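Local coordinates for protein ribonucleoside-diphosphate reductase (Pseudomonas aeruginosa, PDB 5IM3) that probably reduces ribonucleoside diphosphates to the deoxyribonucleotides needed for DNA synthesis, and binds dATP as a nucleotide-regulated allosteric enzyme, at residues Leu604-Val610 and Gly659-Phe665; Asn765-Pro771 and Trp869-Ser875. The contacts are given in a common frame with arbitrary orientation. Numbering follows the deposited sequence.

Interaction 1 (Leu604-Val610 and Gly659-Phe665)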
loop_
_atom_site.group_PDB
_atom_site.type_symbol
_atom_site.label_atom_id
_atom_site.label_comp_id
_atom_site.label_asym_id
_atom_site.label_seq_id
_atom_site.Cartn_x
_atom_site.Cartn_y
_atom_site.Cartn_z
ATOM N N LEU A 604 -18.804 45.847 -4.024
ATOM C CA LEU A 604 -17.382 45.572 -4.196
ATOM C C LEU A 604 -16.799 46.235 -5.435
ATOM O O LEU A 604 -17.477 46.429 -6.448
ATOM C CB LEU A 604 -17.126 44.065 -4.298
ATOM C CG LEU A 604 -17.619 43.220 -3.131
ATOM C CD1 LEU A 604 -17.387 41.739 -3.420
ATOM C CD2 LEU A 604 -16.932 43.645 -1.841
ATOM N N GLY A 605 -15.508 46.549 -5.336
ATOM C CA GLY A 605 -14.698 47.025 -6.443
ATOM C C GLY A 605 -13.242 46.913 -6.054
ATOM O O GLY A 605 -12.911 46.724 -4.881
ATOM N N SER A 606 -12.361 47.037 -7.047
ATOM C CA SER A 606 -10.947 46.762 -6.815
ATOM C C SER A 606 -10.048 47.784 -7.491
ATOM O O SER A 606 -10.234 48.117 -8.665
ATOM C CB SER A 606 -10.583 45.355 -7.295
ATOM O OG SER A 606 -11.080 44.383 -6.393
ATOM N N ILE A 607 -9.056 48.256 -6.734
ATOM C CA ILE A 607 -8.017 49.116 -7.278
ATOM C C ILE A 607 -7.064 48.283 -8.125
ATOM O O ILE A 607 -6.773 47.120 -7.811
ATOM C CB ILE A 607 -7.258 49.821 -6.141
ATOM C CG1 ILE A 607 -8.222 50.590 -5.228
ATOM C CG2 ILE A 607 -6.190 50.746 -6.712
ATOM C CD1 ILE A 607 -8.978 51.714 -5.913
ATOM N N ASN A 608 -6.564 48.881 -9.201
ATOM C CA ASN A 608 -5.570 48.255 -10.067
ATOM C C ASN A 608 -4.202 48.801 -9.672
ATOM O O ASN A 608 -3.810 49.892 -10.094
ATOM C CB ASN A 608 -5.887 48.530 -11.532
ATOM C CG ASN A 608 -4.824 48.007 -12.472
ATOM O OD1 ASN A 608 -3.901 47.304 -12.063
ATOM N ND2 ASN A 608 -4.953 48.347 -13.748
ATOM N N LEU A 609 -3.476 48.037 -8.850
ATOM C CA LEU A 609 -2.182 48.496 -8.356
ATOM C C LEU A 609 -1.196 48.753 -9.489
ATOM O O LEU A 609 -0.373 49.670 -9.393
ATOM C CB LEU A 609 -1.605 47.473 -7.375
ATOM C CG LEU A 609 -2.260 47.439 -5.993
ATOM C CD1 LEU A 609 -1.755 46.251 -5.179
ATOM C CD2 LEU A 609 -1.998 48.747 -5.255
ATOM N N VAL A 610 -1.261 47.965 -10.564
ATOM C CA VAL A 610 -0.317 48.133 -11.665
ATOM C C VAL A 610 -0.356 49.560 -12.191
ATOM O O VAL A 610 0.686 50.161 -12.474
ATOM C CB VAL A 610 -0.608 47.112 -12.778
ATOM C CG1 VAL A 610 0.158 47.467 -14.061
ATOM C CG2 VAL A 610 -0.246 45.712 -12.305
ATOM N N GLY A 659 -16.855 47.390 -0.010
ATOM C CA GLY A 659 -15.655 46.575 0.006
ATOM C C GLY A 659 -14.705 46.913 -1.124
ATOM O O GLY A 659 -14.812 46.357 -2.220
ATOM N N LEU A 660 -13.773 47.828 -0.868
ATOM C CA LEU A 660 -12.767 48.218 -1.850
ATOM C C LEU A 660 -11.550 47.312 -1.704
ATOM O O LEU A 660 -10.915 47.287 -0.642
ATOM C CB LEU A 660 -12.370 49.684 -1.668
ATOM C CG LEU A 660 -11.314 50.238 -2.629
ATOM C CD1 LEU A 660 -11.853 50.313 -4.046
ATOM C CD2 LEU A 660 -10.833 51.603 -2.171
ATOM N N GLY A 661 -11.224 46.573 -2.767
ATOM C CA GLY A 661 -10.106 45.667 -2.776
ATOM C C GLY A 661 -8.986 46.127 -3.687
ATOM O O GLY A 661 -8.913 47.294 -4.097
ATOM N N ILE A 662 -8.093 45.187 -4.013
ATOM C CA ILE A 662 -6.950 45.451 -4.878
ATOM C C ILE A 662 -6.761 44.288 -5.842
ATOM O O ILE A 662 -7.210 43.163 -5.600
ATOM C CB ILE A 662 -5.651 45.678 -4.072
ATOM C CG1 ILE A 662 -5.377 44.483 -3.150
ATOM C CG2 ILE A 662 -5.746 46.971 -3.271
ATOM C CD1 ILE A 662 -4.000 44.501 -2.510
ATOM N N MET A 663 -6.073 44.575 -6.945
ATOM C CA MET A 663 -5.655 43.549 -7.889
ATOM C C MET A 663 -4.380 44.010 -8.579
ATOM O O MET A 663 -3.986 45.177 -8.493
ATOM C CB MET A 663 -6.757 43.228 -8.911
ATOM C CG MET A 663 -7.276 44.421 -9.694
ATOM S SD MET A 663 -8.482 43.925 -10.945
ATOM C CE MET A 663 -8.931 45.512 -11.633
ATOM N N GLY A 664 -3.731 43.071 -9.264
ATOM C CA GLY A 664 -2.445 43.342 -9.870
ATOM C C GLY A 664 -1.291 43.361 -8.895
ATOM O O GLY A 664 -0.243 43.937 -9.204
ATOM N N PHE A 665 -1.448 42.739 -7.724
ATOM C CA PHE A 665 -0.394 42.777 -6.712
ATOM C C PHE A 665 0.862 42.071 -7.205
ATOM O O PHE A 665 1.970 42.610 -7.111
ATOM C CB PHE A 665 -0.892 42.143 -5.414
ATOM C CG PHE A 665 0.089 42.240 -4.280
ATOM C CD1 PHE A 665 0.127 43.366 -3.473
ATOM C CD2 PHE A 665 0.979 41.210 -4.026
ATOM C CE1 PHE A 665 1.029 43.461 -2.433
ATOM C CE2 PHE A 665 1.887 41.300 -2.988
ATOM C CZ PHE A 665 1.908 42.427 -2.189
HETATM O O HOH W 1 -10.070 42.469 -4.522
#
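Met-663, Leu-609 and Ile-607 lose the most surface where strands 604-608 and 659-663 lie side by side, parallel and in register from Leu-604/Gly-659 to Asn-608/Met-663. Five backbone hydrogen bonds alternate along the pair, among them Gly-661 N to Gly-605 O (2.7 Å), Ile-607 N to Gly-661 O (2.8 Å) and, last in the series, Leu-609 N to Met-663 O (2.9 Å). The extended Met-663 side chain shares a face with Ser-606 and Asn-608, its CG 4.2 Å from Ser-606 CB and its CE 4.3 Å from Asn-608 CB; helix 773-779 packs on this face. Glycines leave room there: a CB on Gly-659 would clash with Leu-604 CD2, and one on Gly-661 would crowd Ser-606 OG. Water 1 links Ser-606 OG to Ile-662 O. On the other face Ile-607 meets Leu-660 (CD1 to CD1, 3.7 Å), and both rest on helix 620-640. Leu-609 turns toward the partner strand, placing its CD1 3.9 Å from Ile-662 CD1 and 3.8 Å from Phe-665 CD1, at the edge of that ring. Gly-664, with positive phi, is the N-cap of helix 665-672. Two parallel neighbouring strands joined through helices 620-640 and 646-655 form a beta-alpha-beta crossover, a building unit of the ten-stranded alpha-beta barrel of ribonucleotide reductases.

Interaction 2 (Asn765-Pro771 and Trp869-Ser875); sequences NIMAIAP and WIDQAQS
Ile-769, with chi1 m and chi2 t, lays its side chain over that of Ile-870, the two CD1 atoms 3.5 Å apart, while its CB sits 3.6 Å from Gln-874 CB. The segments 765-771 and 869-875 are largely extended but form no regular strand; they run in the same general direction, pairing Met-767 with Ile-870, Ala-768 with Gln-872, Ile-769 with Gln-874 and Ala-770 with Ser-875. Segment 869-875 spends an extra residue twice, at Asp-871, where phi/psi of -81/-28 kinks the chain, and at Ala-873, the residue after Gln-872 (phi/psi -97/-129). A single backbone bridge follows at Ile-769, whose N donates to Ala-873 O (3.3 Å) and whose O accepts from Ser-875 N (2.8 Å).

At the other end Asp-871, in a p rotamer, points its carboxylate at the opposite backbone: OD2 accepts from Ile-766 N (2.7 Å) and OD1 from Met-767 N (2.9 Å). A weak bond from Gln-872 N to Met-767 O (3.4 Å) adds to this. Met-767 CB packs 4.0 Å from Ile-870 CG2, and water 2 lies 2.8 Å from Asn-765 OD1 and 2.7 Å from Asp-871 O. The amide of Gln-872 reaches on to Thr-591, and the hydroxyl of Ser-875 to Cys-587. Two loop segments of the barrel domain, leading to helix 773-779 and strand 878-881, are thus joined in the buried interior. With both oxygens accepting backbone N-H groups, Asp-871 is consistent with a carboxylate whose charge is met at this contact by peptide dipoles rather than by a basic side chain.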
loop_
_atom_site.group_PDB
_atom_site.type_symbol
_atom_site.label_atom_id
_atom_site.label_comp_id
_atom_site.label_asym_id
_atom_site.label_seq_id
_atom_site.Cartn_x
_atom_site.Cartn_y
_atom_site.Cartn_z
ATOM N N ASN A 765 -18.097 49.753 6.822
ATOM C CA ASN A 765 -16.929 49.004 6.390
ATOM C C ASN A 765 -16.502 49.544 5.033
ATOM O O ASN A 765 -17.341 49.953 4.223
ATOM C CB ASN A 765 -17.220 47.493 6.306
ATOM C CG ASN A 765 -17.375 46.842 7.676
ATOM O OD1 ASN A 765 -16.428 46.263 8.210
ATOM N ND2 ASN A 765 -18.575 46.930 8.245
ATOM N N ILE A 766 -15.189 49.551 4.790
ATOM C CA ILE A 766 -14.610 50.188 3.611
ATOM C C ILE A 766 -13.935 49.173 2.696
ATOM O O ILE A 766 -14.131 49.193 1.477
ATOM C CB ILE A 766 -13.610 51.297 4.003
ATOM C CG1 ILE A 766 -14.144 52.183 5.134
ATOM C CG2 ILE A 766 -13.297 52.147 2.782
ATOM C CD1 ILE A 766 -15.244 53.103 4.724
ATOM N N MET A 767 -13.114 48.291 3.263
ATOM C CA MET A 767 -12.149 47.522 2.491
ATOM C C MET A 767 -12.394 46.025 2.613
ATOM O O MET A 767 -12.741 45.521 3.686
ATOM C CB MET A 767 -10.733 47.840 2.948
ATOM C CG MET A 767 -10.412 49.318 2.917
ATOM S SD MET A 767 -8.964 49.692 3.901
ATOM C CE MET A 767 -7.691 48.962 2.875
ATOM N N ALA A 768 -12.194 45.326 1.499
ATOM C CA ALA A 768 -12.229 43.871 1.456
ATOM C C ALA A 768 -11.572 43.439 0.155
ATOM O O ALA A 768 -11.867 44.006 -0.901
ATOM C CB ALA A 768 -13.664 43.344 1.541
ATOM N N ILE A 769 -10.682 42.454 0.231
ATOM C CA ILE A 769 -9.965 41.955 -0.938
ATOM C C ILE A 769 -10.664 40.675 -1.378
ATOM O O ILE A 769 -10.504 39.617 -0.766
ATOM C CB ILE A 769 -8.479 41.726 -0.649
ATOM C CG1 ILE A 769 -7.811 43.035 -0.222
ATOM C CG2 ILE A 769 -7.778 41.161 -1.883
ATOM C CD1 ILE A 769 -6.353 42.872 0.198
ATOM N N ALA A 770 -11.432 40.775 -2.448
ATOM C CA ALA A 770 -12.185 39.677 -3.021
ATOM C C ALA A 770 -11.489 39.145 -4.263
ATOM O O ALA A 770 -10.618 39.811 -4.831
ATOM C CB ALA A 770 -13.598 40.144 -3.386
ATOM N N PRO A 771 -11.840 37.942 -4.714
ATOM C CA PRO A 771 -11.322 37.471 -6.002
ATOM C C PRO A 771 -11.731 38.422 -7.117
ATOM O O PRO A 771 -12.741 39.123 -7.024
ATOM C CB PRO A 771 -11.966 36.089 -6.166
ATOM C CG PRO A 771 -12.297 35.661 -4.767
ATOM C CD PRO A 771 -12.671 36.922 -4.054
ATOM N N TRP A 869 -4.771 46.667 8.270
ATOM C CA TRP A 869 -5.378 47.896 7.794
ATOM C C TRP A 869 -6.773 47.692 7.226
ATOM O O TRP A 869 -7.502 48.674 7.045
ATOM C CB TRP A 869 -4.476 48.527 6.727
ATOM C CG TRP A 869 -3.037 48.575 7.147
ATOM C CD1 TRP A 869 -2.020 47.784 6.692
ATOM C CD2 TRP A 869 -2.458 49.449 8.122
ATOM N NE1 TRP A 869 -0.844 48.118 7.317
ATOM C CE2 TRP A 869 -1.086 49.135 8.202
ATOM C CE3 TRP A 869 -2.966 50.465 8.935
ATOM C CZ2 TRP A 869 -0.216 49.808 9.057
ATOM C CZ3 TRP A 869 -2.099 51.133 9.783
ATOM C CH2 TRP A 869 -0.741 50.799 9.838
ATOM N N ILE A 870 -7.164 46.456 6.950
ATOM C CA ILE A 870 -8.456 46.154 6.354
ATOM C C ILE A 870 -9.469 45.953 7.475
ATOM O O ILE A 870 -9.197 45.241 8.451
ATOM C CB ILE A 870 -8.356 44.912 5.452
ATOM C CG1 ILE A 870 -7.356 45.173 4.319
ATOM C CG2 ILE A 870 -9.720 44.528 4.891
ATOM C CD1 ILE A 870 -6.997 43.949 3.502
ATOM N N ASP A 871 -10.636 46.592 7.347
ATOM C CA ASP A 871 -11.668 46.432 8.369
ATOM C C ASP A 871 -12.463 45.143 8.190
ATOM O O ASP A 871 -12.958 44.596 9.178
ATOM C CB ASP A 871 -12.614 47.641 8.392
ATOM C CG ASP A 871 -12.989 48.133 7.007
ATOM O OD1 ASP A 871 -12.673 47.451 6.012
ATOM O OD2 ASP A 871 -13.604 49.214 6.915
ATOM N N GLN A 872 -12.583 44.635 6.971
ATOM C CA GLN A 872 -13.199 43.338 6.717
ATOM C C GLN A 872 -12.091 42.286 6.604
ATOM O O GLN A 872 -11.247 42.238 7.504
ATOM C CB GLN A 872 -14.122 43.436 5.504
ATOM C CG GLN A 872 -15.172 44.526 5.603
ATOM C CD GLN A 872 -16.359 44.267 4.695
ATOM O OE1 GLN A 872 -17.006 43.221 4.780
ATOM N NE2 GLN A 872 -16.647 45.216 3.816
ATOM N N ALA A 873 -12.047 41.455 5.569
ATOM C CA ALA A 873 -11.057 40.386 5.471
ATOM C C ALA A 873 -10.520 40.357 4.041
ATOM O O ALA A 873 -10.622 41.335 3.292
ATOM C CB ALA A 873 -11.676 39.052 5.914
ATOM N N GLN A 874 -9.926 39.229 3.650
ATOM C CA GLN A 874 -9.387 39.067 2.306
ATOM C C GLN A 874 -9.429 37.598 1.916
ATOM O O GLN A 874 -9.113 36.723 2.729
ATOM C CB GLN A 874 -7.949 39.599 2.215
ATOM C CG GLN A 874 -6.996 39.020 3.243
ATOM C CD GLN A 874 -5.704 39.809 3.354
ATOM O OE1 GLN A 874 -4.976 39.983 2.374
ATOM N NE2 GLN A 874 -5.415 40.298 4.556
ATOM N N SER A 875 -9.825 37.337 0.671
ATOM C CA SER A 875 -9.856 35.973 0.154
ATOM C C SER A 875 -8.433 35.474 -0.060
ATOM O O SER A 875 -7.698 36.010 -0.898
ATOM C CB SER A 875 -10.643 35.921 -1.151
ATOM O OG SER A 875 -11.968 36.359 -0.951
HETATM O O HOH W 2 -15.568 44.170 9.848
#

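How the interactions relate
Leu-660 joins the two contacts, whose centres are 10 Å apart. Its N lies 2.7 Å from Ile-766 O and its O 3.2 Å from Ala-768 N, both probable hydrogen bonds, so segment 765-771 extends the backbone pairing of interaction 1 on the side of 659-665 away from 604-610. The hydrophobic packing continues across this seam, with Ile-662 CG1 3.8 Å from Ile-769 CD1, and Ile-662 and Met-767 both touch Met-689 of helix 679-707. The four segments therefore follow one another across the barrel domain in chain order. Both interactions lie away from the dATP pockets and belong to the body of the catalytic barrel.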